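Local coordinates for protein transcriptional regulator (PDB 3BHQ) that probably binds regulatory DNA sequences and controls transcription as a two-subunit member of the TetR family, at residues 33-38 against 57-62; 69-74 against 100-105; 107-112 against 173-178. One frame throughout, in Å; residues are numbered along the deposited sequence.

Interaction 1. Residues 33-38 against 57-62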
loop_
_atom_site.group_PDB
_atom_site.type_symbol
_atom_site.label_atom_id
_atom_site.label_comp_id
_atom_site.label_asym_id
_atom_site.label_seq_id
_atom_site.Cartn_x
_atom_site.Cartn_y
_atom_site.Cartn_z
ATOM N N THR A 33 -17.546 -5.047 -18.152
ATOM C CA THR A 33 -18.596 -6.043 -17.892
ATOM C C THR A 33 -19.927 -5.352 -17.679
ATOM O O THR A 33 -20.034 -4.127 -17.754
ATOM C CB THR A 33 -18.208 -7.019 -16.737
ATOM O OG1 THR A 33 -19.133 -8.127 -16.701
ATOM C CG2 THR A 33 -18.185 -6.328 -15.384
ATOM N N SER A 34 -20.957 -6.163 -17.483
ATOM C CA SER A 34 -22.297 -5.663 -17.335
ATOM C C SER A 34 -23.150 -6.587 -16.494
ATOM O O SER A 34 -22.806 -7.750 -16.261
ATOM C CB SER A 34 -22.950 -5.531 -18.717
ATOM O OG SER A 34 -23.062 -6.796 -19.344
HETATM N N MSE A 35 -24.276 -6.056 -16.057
HETATM C CA MSE A 35 -25.246 -6.852 -15.281
HETATM C C MSE A 35 -25.697 -8.068 -16.078
HETATM O O MSE A 35 -25.827 -9.166 -15.524
HETATM C CB MSE A 35 -26.450 -5.993 -14.903
HETATM C CG MSE A 35 -26.110 -4.858 -13.943
HETATM SE SE MSE A 35 -25.898 -5.473 -12.112
HETATM C CE MSE A 35 -27.780 -5.415 -11.637
ATOM N N GLU A 36 -25.894 -7.876 -17.378
ATOM C CA GLU A 36 -26.352 -8.935 -18.270
ATOM C C GLU A 36 -25.302 -10.043 -18.407
ATOM O O GLU A 36 -25.623 -11.233 -18.299
ATOM C CB GLU A 36 -26.757 -8.348 -19.647
ATOM C CG GLU A 36 -27.993 -7.374 -19.612
ATOM C CD GLU A 36 -27.747 -5.959 -19.010
ATOM O OE1 GLU A 36 -26.573 -5.532 -18.827
ATOM O OE2 GLU A 36 -28.753 -5.271 -18.707
ATOM N N GLU A 37 -24.038 -9.664 -18.595
ATOM C CA GLU A 37 -22.947 -10.639 -18.688
ATOM C C GLU A 37 -22.720 -11.401 -17.371
ATOM O O GLU A 37 -22.447 -12.605 -17.370
ATOM C CB GLU A 37 -21.652 -9.955 -19.161
ATOM C CG GLU A 37 -21.767 -9.489 -20.625
ATOM C CD GLU A 37 -20.700 -8.496 -21.029
ATOM O OE1 GLU A 37 -20.722 -7.367 -20.505
ATOM O OE2 GLU A 37 -19.878 -8.823 -21.909
ATOM N N ILE A 38 -22.819 -10.686 -16.242
ATOM C CA ILE A 38 -22.690 -11.301 -14.924
ATOM C C ILE A 38 -23.825 -12.302 -14.679
ATOM O O ILE A 38 -23.584 -13.418 -14.188
ATOM C CB ILE A 38 -22.612 -10.232 -13.798
ATOM C CG1 ILE A 38 -21.262 -9.490 -13.911
ATOM C CG2 ILE A 38 -22.717 -10.881 -12.401
ATOM C CD1 ILE A 38 -21.201 -8.179 -13.162
ATOM N N GLU A 57 -22.817 -0.743 -9.937
ATOM C CA GLU A 57 -22.083 -0.084 -8.845
ATOM C C GLU A 57 -22.376 -0.749 -7.490
ATOM O O GLU A 57 -21.465 -0.981 -6.690
ATOM C CB GLU A 57 -22.435 1.416 -8.786
ATOM C CG GLU A 57 -21.793 2.200 -7.654
ATOM C CD GLU A 57 -21.957 3.709 -7.799
ATOM O OE1 GLU A 57 -22.938 4.161 -8.459
ATOM O OE2 GLU A 57 -21.130 4.424 -7.220
ATOM N N THR A 58 -23.650 -0.980 -7.229
ATOM C CA THR A 58 -24.115 -1.669 -6.024
ATOM C C THR A 58 -23.538 -3.071 -5.923
ATOM O O THR A 58 -23.041 -3.482 -4.855
ATOM C CB THR A 58 -25.656 -1.648 -5.952
ATOM O OG1 THR A 58 -26.129 -0.292 -6.010
ATOM C CG2 THR A 58 -26.163 -2.332 -4.665
ATOM N N LEU A 59 -23.565 -3.804 -7.039
ATOM C CA LEU A 59 -23.027 -5.149 -7.074
ATOM C C LEU A 59 -21.508 -5.160 -6.776
ATOM O O LEU A 59 -21.039 -6.018 -6.041
ATOM C CB LEU A 59 -23.338 -5.787 -8.428
ATOM C CG LEU A 59 -22.858 -7.225 -8.674
ATOM C CD1 LEU A 59 -23.137 -8.208 -7.532
ATOM C CD2 LEU A 59 -23.433 -7.804 -9.994
ATOM N N PHE A 60 -20.776 -4.179 -7.300
ATOM C CA PHE A 60 -19.321 -4.065 -7.029
ATOM C C PHE A 60 -19.101 -3.871 -5.507
ATOM O O PHE A 60 -18.187 -4.448 -4.911
ATOM C CB PHE A 60 -18.719 -2.904 -7.828
ATOM C CG PHE A 60 -17.216 -2.974 -8.097
ATOM C CD1 PHE A 60 -16.359 -3.908 -7.496
ATOM C CD2 PHE A 60 -16.648 -2.012 -8.939
ATOM C CE1 PHE A 60 -14.985 -3.906 -7.803
ATOM C CE2 PHE A 60 -15.271 -2.006 -9.220
ATOM C CZ PHE A 60 -14.469 -2.949 -8.671
ATOM N N GLY A 61 -19.967 -3.082 -4.867
ATOM C CA GLY A 61 -19.880 -2.900 -3.432
ATOM C C GLY A 61 -20.064 -4.201 -2.663
ATOM O O GLY A 61 -19.334 -4.481 -1.708
ATOM N N GLU A 62 -21.031 -5.018 -3.082
ATOM C CA GLU A 62 -21.225 -6.347 -2.479
ATOM C C GLU A 62 -20.038 -7.304 -2.706
ATOM O O GLU A 62 -19.761 -8.147 -1.852
ATOM C CB GLU A 62 -22.545 -6.965 -2.959
ATOM C CG GLU A 62 -23.724 -6.242 -2.386
ATOM C CD GLU A 62 -23.907 -6.516 -0.888
ATOM O OE1 GLU A 62 -23.844 -7.684 -0.433
ATOM O OE2 GLU A 62 -24.159 -5.575 -0.176
#
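M35 and L59 mark the closest approach of the two backbones, with their CA atoms 8.7 Å apart, a spacing that leaves the joining to side chains. Segment 33-38 enters its helix from an extended loop, and S34 is the N-cap: its OG accepts the backbone N-H of E37 at 3.1 Å, with an N-H...O angle of 163°. The same hydroxyl donates to E37 OE1 at 2.7 Å, reaching the carboxylate on its anti side, so one serine oxygen holds both the first turn of the helix and the side chain of E37. Segment 57-62 is uninterrupted helix.

Between them the contact is purely apolar and converges on a single methyl group, CD2 of L59. With CG anti to the backbone N (chi1 -180°), the leucine reaches straight out at the smaller helix. I38 answers from the other side, tip to tip, its CD1 lying 3.9 Å from L59 CD2 and its CG2 4.0 Å from the same methyl. The third partner is the selenomethionine M35, whose chain folds at chi2 and chi3 until SE comes to 4.0 Å from L59 CD2, crossing the leucine at a slant. The methyl therefore rests against two branches of I38 and the selenium together, and all three residues are buried.

Residues 34-38 open the predicted helix-turn-helix motif, 34-53, and the contact illustrates how a TetR-type DNA-binding domain is seated on the long helix that leads into the rest of the protein. A21 of helix 9-28 touches both I38 and L59, while helix 46-53 also packs here, with V49 and Y50 against M35 and F53 against L59; three helices of the domain thus meet on helix 56-83.

Interaction 2. Residues 69-74 against 100-105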
loop_
_atom_site.group_PDB
_atom_site.type_symbol
_atom_site.label_atom_id
_atom_site.label_comp_id
_atom_site.label_asym_id
_atom_site.label_seq_id
_atom_site.Cartn_x
_atom_site.Cartn_y
_atom_site.Cartn_z
ATOM N N SER A 69 -15.187 -10.166 3.938
ATOM C CA SER A 69 -15.661 -11.183 4.867
ATOM C C SER A 69 -14.891 -12.502 4.770
ATOM O O SER A 69 -14.526 -13.097 5.786
ATOM C CB SER A 69 -17.150 -11.463 4.587
ATOM O OG SER A 69 -17.642 -12.450 5.457
ATOM N N GLN A 70 -14.658 -12.953 3.548
ATOM C CA GLN A 70 -13.955 -14.226 3.298
ATOM C C GLN A 70 -12.521 -14.190 3.833
ATOM O O GLN A 70 -12.074 -15.113 4.505
ATOM C CB GLN A 70 -13.928 -14.549 1.802
ATOM C CG GLN A 70 -15.289 -14.909 1.216
ATOM C CD GLN A 70 -15.274 -14.883 -0.317
ATOM O OE1 GLN A 70 -14.238 -15.129 -0.953
ATOM N NE2 GLN A 70 -16.417 -14.553 -0.910
ATOM N N VAL A 71 -11.827 -13.101 3.545
ATOM C CA VAL A 71 -10.453 -12.918 4.037
ATOM C C VAL A 71 -10.415 -12.876 5.550
ATOM O O VAL A 71 -9.605 -13.562 6.172
ATOM C CB VAL A 71 -9.794 -11.664 3.395
ATOM C CG1 VAL A 71 -8.422 -11.393 4.012
ATOM C CG2 VAL A 71 -9.655 -11.890 1.889
ATOM N N ASN A 72 -11.320 -12.110 6.152
ATOM C CA ASN A 72 -11.367 -12.033 7.599
ATOM C C ASN A 72 -11.721 -13.333 8.301
ATOM O O ASN A 72 -11.222 -13.560 9.395
ATOM C CB ASN A 72 -12.169 -10.842 8.074
ATOM C CG ASN A 72 -11.347 -9.591 8.058
ATOM O OD1 ASN A 72 -10.589 -9.352 9.012
ATOM N ND2 ASN A 72 -11.440 -8.799 6.972
ATOM N N ASP A 73 -12.545 -14.179 7.678
ATOM C CA ASP A 73 -12.853 -15.509 8.258
ATOM C C ASP A 73 -11.576 -16.332 8.335
ATOM O O ASP A 73 -11.332 -17.001 9.352
ATOM C CB ASP A 73 -13.932 -16.265 7.469
ATOM C CG ASP A 73 -15.317 -15.646 7.600
ATOM O OD1 ASP A 73 -15.526 -14.794 8.478
ATOM O OD2 ASP A 73 -16.200 -16.024 6.806
ATOM N N ILE A 74 -10.747 -16.243 7.290
ATOM C CA ILE A 74 -9.456 -16.947 7.265
ATOM C C ILE A 74 -8.514 -16.398 8.328
ATOM O O ILE A 74 -7.912 -17.175 9.077
ATOM C CB ILE A 74 -8.756 -16.941 5.858
ATOM C CG1 ILE A 74 -9.641 -17.607 4.807
ATOM C CG2 ILE A 74 -7.413 -17.697 5.947
ATOM C CD1 ILE A 74 -9.117 -17.524 3.388
ATOM N N ILE A 100 0.910 -13.890 4.828
ATOM C CA ILE A 100 1.552 -13.614 3.526
ATOM C C ILE A 100 0.845 -14.350 2.418
ATOM O O ILE A 100 0.489 -13.775 1.415
ATOM C CB ILE A 100 3.045 -14.049 3.470
ATOM C CG1 ILE A 100 3.874 -13.086 4.303
ATOM C CG2 ILE A 100 3.578 -14.082 2.008
ATOM C CD1 ILE A 100 5.333 -13.472 4.400
ATOM N N ALA A 101 0.608 -15.647 2.601
ATOM C CA ALA A 101 -0.044 -16.466 1.551
ATOM C C ALA A 101 -1.459 -15.985 1.208
ATOM O O ALA A 101 -1.830 -15.906 0.036
ATOM C CB ALA A 101 -0.063 -17.935 1.951
ATOM N N VAL A 102 -2.239 -15.644 2.227
ATOM C CA VAL A 102 -3.605 -15.158 2.048
ATOM C C VAL A 102 -3.658 -13.771 1.400
ATOM O O VAL A 102 -4.393 -13.535 0.429
ATOM C CB VAL A 102 -4.364 -15.139 3.418
ATOM C CG1 VAL A 102 -5.705 -14.427 3.329
ATOM C CG2 VAL A 102 -4.527 -16.561 3.931
ATOM N N LEU A 103 -2.891 -12.851 1.976
ATOM C CA LEU A 103 -2.930 -11.453 1.551
ATOM C C LEU A 103 -2.236 -11.180 0.226
ATOM O O LEU A 103 -2.548 -10.161 -0.410
ATOM C CB LEU A 103 -2.484 -10.529 2.692
ATOM C CG LEU A 103 -3.334 -10.623 3.969
ATOM C CD1 LEU A 103 -2.739 -9.825 5.115
ATOM C CD2 LEU A 103 -4.764 -10.186 3.716
HETATM N N MSE A 104 -1.329 -12.061 -0.204
HETATM C CA MSE A 104 -0.628 -11.918 -1.488
HETATM C C MSE A 104 -1.239 -12.775 -2.590
HETATM O O MSE A 104 -0.680 -12.913 -3.664
HETATM C CB MSE A 104 0.873 -12.135 -1.300
HETATM C CG MSE A 104 1.516 -11.163 -0.302
HETATM SE SE MSE A 104 1.382 -9.300 -0.849
HETATM C CE MSE A 104 2.246 -9.565 -2.605
ATOM N N ASP A 105 -2.422 -13.331 -2.341
ATOM C CA ASP A 105 -3.156 -14.095 -3.329
ATOM C C ASP A 105 -3.361 -13.202 -4.567
ATOM O O ASP A 105 -3.757 -12.039 -4.445
ATOM C CB ASP A 105 -4.537 -14.475 -2.819
ATOM C CG ASP A 105 -5.355 -15.178 -3.867
ATOM O OD1 ASP A 105 -5.140 -16.366 -4.118
ATOM O OD2 ASP A 105 -6.209 -14.522 -4.459
#
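Beside V71, the buried amide nitrogen ND2 of N72 is gripped by two backbone oxygens: A68 O, one turn back in its own helix, and G133 O of helix 123-150. CB of N72 points away from segment 100-105, which makes segment 69-74 two-sided: a polar tie to helix 123-150 on one face, and on another a strip of V71 and I74 that meets segment 100-105 by apolar contact.

The backbones come nearest at V71 and V102, whose CA atoms are 7.5 Å apart, and V102 is the residue that both partners use. Its two methyls are divided between them. CG1 meets V71 CG1 at 4.1 Å, the two valines slipping past each other in opposite senses, while CG2 meets I74 CG2 at 3.7 Å. In each valine CG1 stands anti to the backbone N (chi1 174° in V71 and 170° in V102), which directs these branches into the space between the helices. V71 CG1 serves twice, since L103 brings its CD2 to 3.9 Å from it; CB of that leucine lies to one side of the contact, and the CD2 branch makes the approach.

Helix 88-103 stops here. M104 departs from helical geometry, and D105 at once caps the next helix by accepting the N-H of L108 on its OD2, so the contact lies just ahead of a tight helix-to-helix corner. The side chain of V71 also comes about 3 Å from a bound 1,2-ethanediol, probably a crystallisation additive. Around the contact, L103 also packs on F167 and L171 of helix 159-181 and on M137 of helix 123-150, while V71 rests on L108 of helix 106-117.

Interaction 3. Residues 107-112 against 173-178. With EDO (1,2-ethanediol), chain G.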
loop_
_atom_site.group_PDB
_atom_site.type_symbol
_atom_site.label_atom_id
_atom_site.label_comp_id
_atom_site.label_asym_id
_atom_site.label_seq_id
_atom_site.Cartn_x
_atom_site.Cartn_y
_atom_site.Cartn_z
ATOM N N GLU A 107 -5.515 -13.068 -7.122
ATOM C CA GLU A 107 -6.825 -12.509 -7.424
ATOM C C GLU A 107 -7.203 -11.398 -6.455
ATOM O O GLU A 107 -7.778 -10.393 -6.859
ATOM C CB GLU A 107 -7.887 -13.607 -7.540
ATOM C CG GLU A 107 -7.578 -14.672 -8.648
ATOM C CD GLU A 107 -7.278 -14.072 -10.030
ATOM O OE1 GLU A 107 -8.155 -13.365 -10.560
ATOM O OE2 GLU A 107 -6.172 -14.298 -10.593
ATOM N N LEU A 108 -6.828 -11.547 -5.183
ATOM C CA LEU A 108 -7.052 -10.527 -4.181
ATOM C C LEU A 108 -6.276 -9.241 -4.521
ATOM O O LEU A 108 -6.792 -8.140 -4.392
ATOM C CB LEU A 108 -6.689 -11.028 -2.766
ATOM C CG LEU A 108 -7.023 -10.135 -1.599
ATOM C CD1 LEU A 108 -8.544 -9.903 -1.521
ATOM C CD2 LEU A 108 -6.521 -10.716 -0.308
ATOM N N LEU A 109 -5.036 -9.381 -4.990
ATOM C CA LEU A 109 -4.232 -8.215 -5.393
ATOM C C LEU A 109 -4.870 -7.493 -6.586
ATOM O O LEU A 109 -4.871 -6.263 -6.618
ATOM C CB LEU A 109 -2.804 -8.636 -5.728
ATOM C CG LEU A 109 -1.968 -9.240 -4.588
ATOM C CD1 LEU A 109 -0.642 -9.783 -5.129
ATOM C CD2 LEU A 109 -1.694 -8.252 -3.541
ATOM N N LYS A 110 -5.397 -8.260 -7.537
ATOM C CA LYS A 110 -6.098 -7.650 -8.684
ATOM C C LYS A 110 -7.315 -6.846 -8.211
ATOM O O LYS A 110 -7.533 -5.705 -8.657
ATOM C CB LYS A 110 -6.509 -8.690 -9.712
ATOM C CG LYS A 110 -5.327 -9.370 -10.480
ATOM C CD LYS A 110 -5.811 -10.556 -11.355
ATOM C CE LYS A 110 -4.640 -11.229 -12.049
ATOM N NZ LYS A 110 -5.019 -12.581 -12.619
ATOM N N LEU A 111 -8.077 -7.402 -7.278
ATOM C CA LEU A 111 -9.229 -6.679 -6.717
ATOM C C LEU A 111 -8.765 -5.392 -5.974
ATOM O O LEU A 111 -9.406 -4.318 -6.108
ATOM C CB LEU A 111 -10.048 -7.581 -5.788
ATOM C CG LEU A 111 -11.366 -6.993 -5.259
ATOM C CD1 LEU A 111 -12.351 -6.689 -6.398
ATOM C CD2 LEU A 111 -12.017 -7.903 -4.178
ATOM N N ARG A 112 -7.688 -5.479 -5.182
ATOM C CA ARG A 112 -7.150 -4.300 -4.495
ATOM C C ARG A 112 -6.835 -3.177 -5.485
ATOM O O ARG A 112 -7.181 -2.017 -5.238
ATOM C CB ARG A 112 -5.907 -4.637 -3.638
ATOM C CG ARG A 112 -6.144 -4.718 -2.113
ATOM C CD ARG A 112 -4.885 -5.268 -1.420
ATOM N NE ARG A 112 -4.387 -4.681 -0.148
ATOM C CZ ARG A 112 -3.526 -3.659 -0.061
ATOM N NH1 ARG A 112 -3.116 -2.996 -1.141
ATOM N NH2 ARG A 112 -3.059 -3.269 1.149
ATOM N N ILE A 173 7.352 -4.384 1.833
ATOM C CA ILE A 173 8.022 -4.666 0.559
ATOM C C ILE A 173 7.134 -5.482 -0.396
ATOM O O ILE A 173 6.839 -5.023 -1.483
ATOM C CB ILE A 173 9.450 -5.244 0.750
ATOM C CG1 ILE A 173 10.381 -4.135 1.266
ATOM C CG2 ILE A 173 9.998 -5.816 -0.544
ATOM C CD1 ILE A 173 11.810 -4.600 1.628
ATOM N N PRO A 174 6.691 -6.692 0.011
ATOM C CA PRO A 174 5.904 -7.460 -0.976
ATOM C C PRO A 174 4.628 -6.832 -1.514
ATOM O O PRO A 174 4.357 -6.944 -2.729
ATOM C CB PRO A 174 5.646 -8.800 -0.264
ATOM C CG PRO A 174 6.106 -8.670 1.053
ATOM C CD PRO A 174 6.897 -7.443 1.253
HETATM N N MSE A 175 3.874 -6.165 -0.641
HETATM C CA MSE A 175 2.611 -5.538 -1.080
HETATM C C MSE A 175 2.863 -4.378 -2.039
HETATM O O MSE A 175 2.234 -4.244 -3.081
HETATM C CB MSE A 175 1.749 -5.103 0.111
HETATM C CG MSE A 175 0.399 -4.597 -0.259
HETATM SE SE MSE A 175 -0.702 -5.839 -1.178
HETATM C CE MSE A 175 -1.014 -6.885 0.259
ATOM N N ASN A 176 3.822 -3.517 -1.697
ATOM C CA ASN A 176 4.148 -2.421 -2.616
ATOM C C ASN A 176 4.773 -2.925 -3.924
ATOM O O ASN A 176 4.484 -2.392 -5.000
ATOM C CB ASN A 176 5.014 -1.369 -1.920
ATOM C CG ASN A 176 4.202 -0.547 -0.967
ATOM O OD1 ASN A 176 3.328 0.209 -1.414
ATOM N ND2 ASN A 176 4.416 -0.726 0.345
ATOM N N GLU A 177 5.626 -3.933 -3.828
ATOM C CA GLU A 177 6.204 -4.525 -5.041
ATOM C C GLU A 177 5.078 -5.031 -5.971
ATOM O O GLU A 177 5.135 -4.777 -7.171
ATOM C CB GLU A 177 7.197 -5.619 -4.682
ATOM C CG GLU A 177 7.885 -6.197 -5.922
ATOM C CD GLU A 177 9.017 -7.162 -5.622
ATOM O OE1 GLU A 177 9.218 -7.575 -4.468
ATOM O OE2 GLU A 177 9.726 -7.487 -6.571
ATOM N N ALA A 178 4.054 -5.674 -5.397
ATOM C CA ALA A 178 2.916 -6.155 -6.209
ATOM C C ALA A 178 2.117 -5.037 -6.786
ATOM O O ALA A 178 1.755 -5.063 -7.970
ATOM C CB ALA A 178 2.034 -7.040 -5.424
HETATM C C1 EDO G . 0.675 0.662 0.904
HETATM O O1 EDO G . -0.063 1.453 -0.045
HETATM C C2 EDO G . 0.493 -0.796 0.576
HETATM O O2 EDO G . 0.926 -1.076 -0.776
#
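The guanidinium of R112, in one of its two deposited conformers, carries the selenium of M175, a selenomethionine in place of methionine, on one face: SE sits 3.7 Å above the plane, over the centre of the group. At the edge, near the plane, lies C2 of a 1,2-ethanediol, probably from the crystallisation liquor. M175 starts with CG anti to the backbone N (chi1 -174°) and then bends at chi2 and chi3, which folds SE back between R112 and L109. L109 CD2 presses on that selenium at 3.5 Å, while its other branch, CD1, meets A178 CB at 3.8 Å, so the forked leucine straddles two positions one turn apart, M175 and A178. The helix segments are steeply inclined, at 64°, with axes 11.5 Å apart, and mainly the long side chains of L109, R112 and M175 span the gap.

The diol O2 donates to N176 OD1 at 2.8 Å. That oxygen also accepts NH2 of R112 of the second subunit, whose NH1 bonds the diol.

Chemically, the contact sets a cation over a chalcogen, while NH2 of the same R112 makes a weak bond to N176 OD1 of the second subunit. At this point, in the conformer described, the buried arginine thus appears to meet a neutral amide oxygen across the interface.

All three contacts join helices through side chains, yet their chemistry follows their place. Interaction 1 is buried in the predicted DNA-binding part and wholly apolar; interaction 2, near the centre of the chain, is also apolar but only partly buried; interaction 3 is buried and alone adds a cation and a second subunit. Helix 56-83 serves interactions 1 and 2, whose centres are 23 Å apart. Interactions 2 and 3 are nearer, 12 Å between centres, and touch through V102 against L108 and through M104, its backbone O on L109 and one conformer of its side chain on M175. F60 against L111 brings helix 56-83 and helix 106-117 into contact.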